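Local coordinates for protein 3-oxoadipate enol-lactonase (Burkholderia xenovorans, PDB 2XUA) that probably hydrolyses the enol-lactone of 3-oxoadipate in catechol metabolism, as an alpha/beta hydrolase with a divergent cap domain, at residues R138-R143 and Y186-E191; M147-D152 and R175-V179. All coordinates share one frame; numbering follows the deposited sequence.

Interaction 1 of 2, residues R138-R143 and Y186-E191; sequences RAVKAR and YASNCE. With SHF (laevulinic acid), chain C.
Arg138 crosses Tyr186 at a slant and touches Cys190 on its way to the bound laevulinic acid. CB leaves the helix toward the 186-191 segment, and CG, anti to the backbone N (chi1 -167°), lies in the plane of the Tyr186 ring at its edge, 3.9 Å from CE2. CD touches both partners, 3.4 Å from Tyr186 OH and 3.5 Å from Cys190 SG. A bend at chi3 turns NE past the phenol toward the ligand chain, and NH2 at the tip makes a weak hydrogen bond to OH1 of laevulinic acid (3.4 Å). Tyr186 holds the other end of the ligand: its OH donates a 2.7 Å hydrogen bond to O4, which lies near the ring plane. Arg157 NE also hydrogen-bonds the ligand.

Behind the pocket the two helices run almost antiparallel, 171° between their directions, and small residues let them pack closely. Ala139 CB meets Ala187 CB at 4.0 Å, and Ala142 CB leans on Tyr186 CD2. At the far end the Ala187 methyl lies over one face of the Arg143 guanidinium, which forms a salt bridge with Glu191. Arg143 NH1 donates to Glu191 OE1 (3.2 Å), which lies in the guanidinium plane but is met from above the carboxylate plane; the same NH1 has a second salt-bridge partner in Glu184. This is an antiparallel helix pair of the cap of an alpha/beta hydrolase, lining the pocket that holds the product analogue.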
loop_
_atom_site.group_PDB
_atom_site.type_symbol
_atom_site.label_atom_id
_atom_site.label_comp_id
_atom_site.label_asym_id
_atom_site.label_seq_id
_atom_site.Cartn_x
_atom_site.Cartn_y
_atom_site.Cartn_z
ATOM N N ARG B 138 -22.701 6.762 -9.697
ATOM C CA ARG B 138 -21.515 6.291 -9.010
ATOM C C ARG B 138 -21.463 6.753 -7.567
ATOM O O ARG B 138 -21.201 5.943 -6.653
ATOM C CB ARG B 138 -20.275 6.756 -9.760
ATOM C CG ARG B 138 -19.015 6.033 -9.262
ATOM C CD ARG B 138 -17.817 6.628 -9.926
ATOM N NE ARG B 138 -17.434 6.181 -11.274
ATOM C CZ ARG B 138 -17.791 5.057 -11.887
ATOM N NH1 ARG B 138 -18.618 4.201 -11.298
ATOM N NH2 ARG B 138 -17.310 4.797 -13.117
ATOM N N ALA B 139 -21.719 8.050 -7.373
ATOM C CA ALA B 139 -21.741 8.707 -6.083
ATOM C C ALA B 139 -22.837 8.154 -5.237
ATOM O O ALA B 139 -22.635 7.912 -4.063
ATOM C CB ALA B 139 -21.928 10.243 -6.257
ATOM N N VAL B 140 -23.993 7.910 -5.839
ATOM C CA VAL B 140 -25.124 7.307 -5.099
ATOM C C VAL B 140 -24.741 5.920 -4.592
ATOM O O VAL B 140 -24.932 5.563 -3.418
ATOM C CB VAL B 140 -26.442 7.200 -5.991
ATOM C CG1 VAL B 140 -27.453 6.255 -5.300
ATOM C CG2 VAL B 140 -27.045 8.561 -6.252
ATOM N N LYS B 141 -24.175 5.128 -5.488
ATOM C CA LYS B 141 -23.795 3.777 -5.154
ATOM C C LYS B 141 -22.739 3.780 -4.037
ATOM O O LYS B 141 -22.842 3.006 -3.085
ATOM C CB LYS B 141 -23.291 3.040 -6.381
ATOM C CG LYS B 141 -23.274 1.520 -6.195
ATOM C CD LYS B 141 -22.740 0.766 -7.419
ATOM C CE LYS B 141 -23.210 -0.710 -7.354
ATOM N NZ LYS B 141 -24.441 -0.928 -8.190
ATOM N N ALA B 142 -21.753 4.666 -4.141
ATOM C CA ALA B 142 -20.676 4.632 -3.172
ATOM C C ALA B 142 -21.270 4.958 -1.816
ATOM O O ALA B 142 -21.000 4.245 -0.833
ATOM C CB ALA B 142 -19.605 5.606 -3.553
ATOM N N ARG B 143 -22.079 6.050 -1.787
ATOM C CA ARG B 143 -22.660 6.586 -0.536
ATOM C C ARG B 143 -23.662 5.675 0.150
ATOM O O ARG B 143 -23.721 5.640 1.380
ATOM C CB ARG B 143 -23.279 8.006 -0.736
ATOM C CG ARG B 143 -22.216 9.044 -0.984
ATOM C CD ARG B 143 -22.580 10.506 -0.627
ATOM N NE ARG B 143 -22.883 11.184 -1.849
ATOM C CZ ARG B 143 -22.274 12.250 -2.334
ATOM N NH1 ARG B 143 -21.285 12.897 -1.715
ATOM N NH2 ARG B 143 -22.724 12.682 -3.467
ATOM N N TYR B 186 -14.806 9.443 -1.561
ATOM C CA TYR B 186 -14.839 8.988 -2.963
ATOM C C TYR B 186 -16.003 9.660 -3.725
ATOM O O TYR B 186 -15.815 10.256 -4.773
ATOM C CB TYR B 186 -15.047 7.483 -2.965
ATOM C CG TYR B 186 -15.101 6.876 -4.340
ATOM C CD1 TYR B 186 -13.927 6.435 -4.984
ATOM C CD2 TYR B 186 -16.324 6.763 -5.029
ATOM C CE1 TYR B 186 -13.972 5.829 -6.252
ATOM C CE2 TYR B 186 -16.377 6.203 -6.331
ATOM C CZ TYR B 186 -15.207 5.726 -6.927
ATOM O OH TYR B 186 -15.237 5.175 -8.204
ATOM N N ALA B 187 -17.218 9.543 -3.203
ATOM C CA ALA B 187 -18.352 10.251 -3.819
ATOM C C ALA B 187 -18.089 11.780 -3.980
ATOM O O ALA B 187 -18.423 12.374 -5.009
ATOM C CB ALA B 187 -19.610 9.999 -2.985
ATOM N N SER B 188 -17.480 12.436 -3.000
ATOM C CA SER B 188 -17.271 13.881 -3.174
ATOM C C SER B 188 -16.333 14.208 -4.323
ATOM O O SER B 188 -16.438 15.263 -4.931
ATOM C CB SER B 188 -16.773 14.547 -1.897
ATOM O OG SER B 188 -17.740 14.380 -0.882
ATOM N N ASN B 189 -15.384 13.306 -4.581
ATOM C CA ASN B 189 -14.452 13.446 -5.709
ATOM C C ASN B 189 -15.186 13.133 -6.987
ATOM O O ASN B 189 -14.956 13.784 -8.017
ATOM C CB ASN B 189 -13.221 12.543 -5.498
ATOM C CG ASN B 189 -12.213 13.180 -4.534
ATOM O OD1 ASN B 189 -11.647 14.195 -4.860
ATOM N ND2 ASN B 189 -12.040 12.629 -3.354
ATOM N N CYS B 190 -16.118 12.189 -6.949
ATOM C CA CYS B 190 -16.962 11.997 -8.135
ATOM C C CYS B 190 -17.600 13.311 -8.572
ATOM O O CYS B 190 -17.559 13.679 -9.746
ATOM C CB CYS B 190 -18.071 10.988 -7.835
ATOM S SG CYS B 190 -17.495 9.279 -7.638
ATOM N N GLU B 191 -18.165 14.003 -7.579
ATOM C CA GLU B 191 -18.789 15.303 -7.768
ATOM C C GLU B 191 -17.807 16.312 -8.332
ATOM O O GLU B 191 -18.081 16.944 -9.378
ATOM C CB GLU B 191 -19.457 15.754 -6.460
ATOM C CG GLU B 191 -20.718 14.937 -6.230
ATOM C CD GLU B 191 -21.278 14.942 -4.783
ATOM O OE1 GLU B 191 -20.542 15.148 -3.793
ATOM O OE2 GLU B 191 -22.477 14.627 -4.652
HETATM C C4 SHF C . -12.399 5.515 -10.423
HETATM C C5 SHF C . -10.907 5.837 -10.585
HETATM C C3 SHF C . -13.362 5.717 -11.604
HETATM C C2 SHF C . -12.792 5.706 -13.046
HETATM C C1 SHF C . -13.891 5.316 -14.122
HETATM O O4 SHF C . -12.818 5.048 -9.347
HETATM O O1 SHF C . -13.868 4.116 -14.452
HETATM O OH1 SHF C . -14.656 6.185 -14.663
#

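Interaction 2 of 2, residues M147-D152 and R175-V179; sequences MHALAD and RDVFV
Phe178 presents its ring to Met147, a selenomethionine here, and to Leu150 and Ala151, where two helices of the alpha/beta hydrolase cap pack at 134° between their directions. The CE methyl of Met147 sits over one face of the ring, displaced toward the rim, in a CH-pi contact 4.0 Å from the centroid. Leu150 CB instead comes to the edge, in the ring plane, 3.9 Å from CE2. The methyl of Ala151 adds a contact to CD2. CG anti to the backbone N (chi1 -177°) carries the Phe178 ring across to helix 147-154, where CE2 comes 3.5 Å from Ala151 N. Phe178 belongs to the ligand pocket and touches the laevulinic acid, and this packing probably helps to place its ring there.

Beside the ring, Val179 CB stands over the centre of the His148 ring in a second CH-pi contact, 4.0 Å from Val179 CB to the ring centroid of His148 and 10° off the normal, while CG1 packs 3.6 Å from Ala151 CB. The Ala151 methyl is thus shared: besides Phe178 and Val179 it lies against one face of the Arg175 guanidinium, offset toward the rim. At this more exposed margin the extended Arg175 chain ends in a salt bridge with Asp152: NH1 donates to OD1 at 3.1 Å, approaching from above the carboxylate plane, and NH2 adds a weak bond to the same oxygen.

Farther out, helices 132-145 and 183-195 lie behind Met147 and Leu150, and Leu155 touches both Phe178 and Arg175. Helix 168-179 is also tied to the dimer partner, for Asp176 OD2 forms salt bridges with Arg17 NH1 and Arg57 NH1 of the second subunit.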
loop_
_atom_site.group_PDB
_atom_site.type_symbol
_atom_site.label_atom_id
_atom_site.label_comp_id
_atom_site.label_asym_id
_atom_site.label_seq_id
_atom_site.Cartn_x
_atom_site.Cartn_y
_atom_site.Cartn_z
HETATM N N MSE B 147 -18.117 0.466 -0.834
HETATM C CA MSE B 147 -17.119 0.454 -1.860
HETATM C C MSE B 147 -16.877 -0.927 -2.435
HETATM O O MSE B 147 -16.304 -1.053 -3.509
HETATM C CB MSE B 147 -15.832 1.061 -1.316
HETATM C CG MSE B 147 -16.006 2.474 -0.841
HETATM SE SE MSE B 147 -16.316 3.569 -2.335
HETATM C CE MSE B 147 -14.616 3.426 -3.208
ATOM N N HIS B 148 -17.290 -1.964 -1.716
ATOM C CA HIS B 148 -17.150 -3.333 -2.230
ATOM C C HIS B 148 -17.958 -3.546 -3.483
ATOM O O HIS B 148 -17.481 -4.115 -4.479
ATOM C CB HIS B 148 -17.512 -4.352 -1.131
ATOM C CG HIS B 148 -16.340 -4.712 -0.250
ATOM N ND1 HIS B 148 -16.051 -4.044 0.930
ATOM C CD2 HIS B 148 -15.360 -5.641 -0.406
ATOM C CE1 HIS B 148 -14.958 -4.558 1.469
ATOM N NE2 HIS B 148 -14.517 -5.525 0.677
ATOM N N ALA B 149 -19.182 -3.028 -3.452
ATOM C CA ALA B 149 -20.084 -3.035 -4.613
ATOM C C ALA B 149 -19.501 -2.357 -5.873
ATOM O O ALA B 149 -19.577 -2.879 -7.031
ATOM C CB ALA B 149 -21.458 -2.381 -4.188
ATOM N N LEU B 150 -18.878 -1.206 -5.637
ATOM C CA LEU B 150 -18.292 -0.407 -6.693
ATOM C C LEU B 150 -17.060 -1.058 -7.285
ATOM O O LEU B 150 -16.834 -0.971 -8.490
ATOM C CB LEU B 150 -17.867 0.919 -6.136
ATOM C CG LEU B 150 -18.693 2.112 -6.507
ATOM C CD1 LEU B 150 -19.715 2.238 -5.428
ATOM C CD2 LEU B 150 -17.748 3.218 -6.381
ATOM N N ALA B 151 -16.278 -1.716 -6.425
ATOM C CA ALA B 151 -15.025 -2.335 -6.820
ATOM C C ALA B 151 -15.258 -3.300 -7.968
ATOM O O ALA B 151 -14.436 -3.360 -8.878
ATOM C CB ALA B 151 -14.378 -3.078 -5.614
ATOM N N ASP B 152 -16.369 -4.040 -7.956
ATOM C CA ASP B 152 -16.556 -5.089 -8.990
ATOM C C ASP B 152 -16.860 -4.450 -10.346
ATOM O O ASP B 152 -16.553 -5.019 -11.400
ATOM C CB ASP B 152 -17.660 -6.094 -8.651
ATOM C CG ASP B 152 -17.374 -6.907 -7.378
ATOM O OD1 ASP B 152 -16.231 -7.447 -7.184
ATOM O OD2 ASP B 152 -18.346 -7.009 -6.574
ATOM N N ARG B 175 -7.131 -3.362 -5.172
ATOM C CA ARG B 175 -8.504 -3.516 -4.703
ATOM C C ARG B 175 -8.558 -3.176 -3.228
ATOM O O ARG B 175 -9.522 -2.554 -2.789
ATOM C CB ARG B 175 -8.992 -4.937 -4.918
ATOM C CG ARG B 175 -10.454 -5.203 -4.421
ATOM C CD ARG B 175 -11.008 -6.615 -4.797
ATOM N NE ARG B 175 -12.381 -6.658 -4.291
ATOM C CZ ARG B 175 -13.484 -6.549 -5.034
ATOM N NH1 ARG B 175 -13.395 -6.461 -6.370
ATOM N NH2 ARG B 175 -14.692 -6.542 -4.426
ATOM N N ASP B 176 -7.513 -3.551 -2.459
ATOM C CA ASP B 176 -7.595 -3.296 -0.997
ATOM C C ASP B 176 -7.654 -1.812 -0.758
ATOM O O ASP B 176 -8.398 -1.344 0.116
ATOM C CB ASP B 176 -6.419 -3.923 -0.217
ATOM C CG ASP B 176 -6.664 -3.986 1.309
ATOM O OD1 ASP B 176 -7.760 -4.399 1.715
ATOM O OD2 ASP B 176 -5.751 -3.610 2.108
ATOM N N VAL B 177 -6.892 -1.048 -1.519
ATOM C CA VAL B 177 -6.890 0.419 -1.324
ATOM C C VAL B 177 -8.236 0.993 -1.768
ATOM O O VAL B 177 -8.860 1.836 -1.069
ATOM C CB VAL B 177 -5.765 1.052 -2.168
ATOM C CG1 VAL B 177 -5.900 2.591 -2.208
ATOM C CG2 VAL B 177 -4.383 0.592 -1.575
ATOM N N PHE B 178 -8.707 0.504 -2.912
ATOM C CA PHE B 178 -10.004 1.002 -3.435
ATOM C C PHE B 178 -11.121 0.742 -2.397
ATOM O O PHE B 178 -11.791 1.669 -1.960
ATOM C CB PHE B 178 -10.290 0.321 -4.770
ATOM C CG PHE B 178 -11.537 0.816 -5.417
ATOM C CD1 PHE B 178 -11.476 1.842 -6.333
ATOM C CD2 PHE B 178 -12.783 0.299 -5.049
ATOM C CE1 PHE B 178 -12.659 2.305 -6.962
ATOM C CE2 PHE B 178 -13.981 0.797 -5.641
ATOM C CZ PHE B 178 -13.897 1.795 -6.576
ATOM N N VAL B 179 -11.244 -0.492 -1.905
ATOM C CA VAL B 179 -12.380 -0.815 -1.063
ATOM C C VAL B 179 -12.320 -0.186 0.312
ATOM O O VAL B 179 -13.340 -0.153 0.968
ATOM C CB VAL B 179 -12.753 -2.340 -0.990
ATOM C CG1 VAL B 179 -12.937 -2.885 -2.365
ATOM C CG2 VAL B 179 -11.681 -3.141 -0.220
#

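From the N terminus, the chain passes through much of the central sheet before reaching helix 132-145, the first side of interaction 1. Helix 147-154 follows directly and opens interaction 2, which closes when helix 168-179 returns against it. Helix 183-195 then packs on helix 132-145 and closes the longer loop of interaction 1, so the shorter closure lies wholly within the longer one. Their centres are 13 Å apart and they touch: Leu150 CD2 lies 3.3 Å from Tyr186 CE2, and Met147 CE packs on the same ring. Together they join four cap helices inserted between strands 117-123 and 209-214.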